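Local structure of putative 6-phosphogluconolactonase (Neisseria gonorrhoeae, 3LHI) at residues Leu67-Ile72 and His173-Met178. The protein probably hydrolyses 6-phosphogluconolactone to 6-phosphogluconate, the second step in the oxidative stage of the pentose phosphate pathway. Residues are numbered along the deposited sequence; the frame is centred on the assembly and turned at random.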
loop_
_atom_site.group_PDB
_atom_site.type_symbol
_atom_site.label_atom_id
_atom_site.label_comp_id
_atom_site.label_asym_id
_atom_site.label_seq_id
_atom_site.Cartn_x
_atom_site.Cartn_y
_atom_site.Cartn_z
ATOM N N LEU A 67 -2.193 5.658 2.646
ATOM C CA LEU A 67 -2.139 4.838 1.451
ATOM C C LEU A 67 -0.759 4.599 0.909
ATOM O O LEU A 67 0.081 5.502 0.973
ATOM C CB LEU A 67 -2.941 5.538 0.344
ATOM C CG LEU A 67 -4.391 5.791 0.618
ATOM C CD1 LEU A 67 -5.036 6.725 -0.415
ATOM C CD2 LEU A 67 -5.112 4.480 0.671
ATOM N N ALA A 68 -0.556 3.443 0.316
ATOM C CA ALA A 68 0.690 3.153 -0.415
ATOM C C ALA A 68 0.714 3.918 -1.742
ATOM O O ALA A 68 1.802 4.190 -2.276
ATOM C CB ALA A 68 0.785 1.661 -0.705
ATOM N N ASP A 69 -0.468 4.237 -2.279
ATOM C CA ASP A 69 -0.602 4.894 -3.554
ATOM C C ASP A 69 -2.023 5.404 -3.679
ATOM O O ASP A 69 -2.933 4.882 -3.025
ATOM C CB ASP A 69 -0.205 4.021 -4.762
ATOM C CG ASP A 69 -1.133 2.875 -5.000
ATOM O OD1 ASP A 69 -1.347 2.083 -4.080
ATOM O OD2 ASP A 69 -1.619 2.723 -6.142
ATOM N N GLU A 70 -2.204 6.428 -4.515
ATOM C CA GLU A 70 -3.522 7.025 -4.707
ATOM C C GLU A 70 -3.669 7.478 -6.127
ATOM O O GLU A 70 -2.712 7.881 -6.796
ATOM C CB GLU A 70 -3.747 8.151 -3.709
ATOM C CG GLU A 70 -5.053 8.930 -3.795
ATOM C CD GLU A 70 -6.335 8.120 -3.642
ATOM O OE1 GLU A 70 -6.539 7.189 -4.424
ATOM O OE2 GLU A 70 -7.119 8.439 -2.752
ATOM N N ARG A 71 -4.904 7.391 -6.625
ATOM C CA ARG A 71 -5.309 7.971 -7.898
ATOM C C ARG A 71 -5.561 9.426 -7.687
ATOM O O ARG A 71 -6.225 9.836 -6.705
ATOM C CB ARG A 71 -6.574 7.252 -8.405
ATOM C CG ARG A 71 -6.438 5.802 -8.779
ATOM C CD ARG A 71 -6.288 4.847 -7.618
ATOM N NE ARG A 71 -6.217 3.481 -8.080
ATOM C CZ ARG A 71 -7.265 2.771 -8.500
ATOM N NH1 ARG A 71 -8.494 3.249 -8.407
ATOM N NH2 ARG A 71 -7.046 1.539 -8.918
ATOM N N ILE A 72 -5.032 10.258 -8.593
ATOM C CA ILE A 72 -5.185 11.710 -8.469
ATOM C C ILE A 72 -6.529 12.080 -9.082
ATOM O O ILE A 72 -6.633 12.448 -10.251
ATOM C CB ILE A 72 -4.002 12.485 -9.068
ATOM C CG1 ILE A 72 -2.691 12.036 -8.389
ATOM C CG2 ILE A 72 -4.249 13.955 -8.890
ATOM C CD1 ILE A 72 -1.411 12.725 -8.922
ATOM N N HIS A 173 -5.643 7.280 -14.696
ATOM C CA HIS A 173 -5.431 8.288 -13.692
ATOM C C HIS A 173 -3.939 8.447 -13.355
ATOM O O HIS A 173 -3.231 7.491 -13.136
ATOM C CB HIS A 173 -6.203 8.037 -12.394
ATOM C CG HIS A 173 -7.659 7.777 -12.585
ATOM N ND1 HIS A 173 -8.492 8.693 -13.222
ATOM C CD2 HIS A 173 -8.436 6.715 -12.237
ATOM C CE1 HIS A 173 -9.730 8.192 -13.217
ATOM N NE2 HIS A 173 -9.719 6.991 -12.657
ATOM N N GLU A 174 -3.511 9.683 -13.280
ATOM C CA GLU A 174 -2.212 10.003 -12.692
ATOM C C GLU A 174 -2.249 9.518 -11.262
ATOM O O GLU A 174 -3.309 9.506 -10.624
ATOM C CB GLU A 174 -1.940 11.508 -12.757
ATOM C CG GLU A 174 -1.998 12.100 -14.137
ATOM C CD GLU A 174 -1.061 11.427 -15.102
ATOM O OE1 GLU A 174 0.104 11.148 -14.725
ATOM O OE2 GLU A 174 -1.449 11.172 -16.288
ATOM N N ARG A 175 -1.084 9.137 -10.748
ATOM C CA ARG A 175 -0.971 8.552 -9.429
ATOM C C ARG A 175 0.059 9.254 -8.572
ATOM O O ARG A 175 1.053 9.835 -9.095
ATOM C CB ARG A 175 -0.502 7.092 -9.546
ATOM C CG ARG A 175 -1.267 6.227 -10.527
ATOM C CD ARG A 175 -2.725 6.115 -10.166
ATOM N NE ARG A 175 -3.490 5.264 -11.098
ATOM C CZ ARG A 175 -3.643 3.966 -10.972
ATOM N NH1 ARG A 175 -3.131 3.298 -9.926
ATOM N NH2 ARG A 175 -4.393 3.318 -11.863
ATOM N N ILE A 176 -0.099 9.083 -7.275
ATOM C CA ILE A 176 0.941 9.395 -6.324
ATOM C C ILE A 176 1.257 8.080 -5.618
ATOM O O ILE A 176 0.341 7.429 -5.106
ATOM C CB ILE A 176 0.562 10.577 -5.379
ATOM C CG1 ILE A 176 1.673 10.825 -4.357
ATOM C CG2 ILE A 176 -0.815 10.390 -4.714
ATOM C CD1 ILE A 176 1.353 11.977 -3.434
ATOM N N SER A 177 2.547 7.699 -5.597
ATOM C CA SER A 177 3.016 6.409 -5.079
ATOM C C SER A 177 4.116 6.583 -4.080
ATOM O O SER A 177 5.004 7.433 -4.220
ATOM C CB SER A 177 3.550 5.548 -6.177
ATOM O OG SER A 177 3.801 4.219 -5.799
HETATM N N MSE A 178 4.110 5.709 -3.076
HETATM C CA MSE A 178 5.350 5.476 -2.345
HETATM C C MSE A 178 6.433 5.034 -3.344
HETATM O O MSE A 178 6.206 4.294 -4.315
HETATM C CB MSE A 178 5.134 4.388 -1.309
HETATM C CG MSE A 178 4.392 4.839 -0.058
HETATM SE SE MSE A 178 4.085 3.481 1.255
HETATM C CE MSE A 178 5.848 3.336 1.955
HETATM O O HOH W 1 -4.290 0.560 -9.514
HETATM O O HOH W 2 -5.480 11.889 -12.727
#
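Arg-71 lays its NE over one face of the Arg-175 guanidinium, 3.6 Å from Arg-175 NH1, the two planes turned 59° apart. A water bridges these like charges, accepting from Arg-71 NH2 (3.0 Å) in the plane of that guanidinium and from Arg-175 NH1. At the edge of the Arg-175 group, near its plane, sits the carboxylate of Asp-69; its OD2 stops 4.1 Å from Arg-175 NH1, too far for a salt bridge but close enough that it may ease the repulsion. Ser-143 OG is hydrogen-bonded to both atoms, Pro-172 O to Arg-175 NH2, while Asp-79 takes Arg-71 NH1 on its backbone O and His-173 NE2 on its carboxylate. On the face that carries Glu-70 and Ile-176, Ile-176 CG2 touches Glu-70 CB (3.8 Å); Ile-72 and Ile-176 pack on helix 114-124. Bent at chi2 (59°), the Glu-70 chain brings OE1 to Arg-71 N, 2.7 Å away. Glu-70 N to Ile-176 O (2.8 Å) and Ile-176 N to Glu-70 O form the central hydrogen-bonded pair, flanked by Met-178 N to Ala-68 O and Ile-72 N to Glu-174 O. This antiparallel beta ladder joins strand 175-178 to the end of strand 63-71 in the mixed sheet of the glucosamine-6-phosphate isomerase/6-phosphogluconolactonase fold.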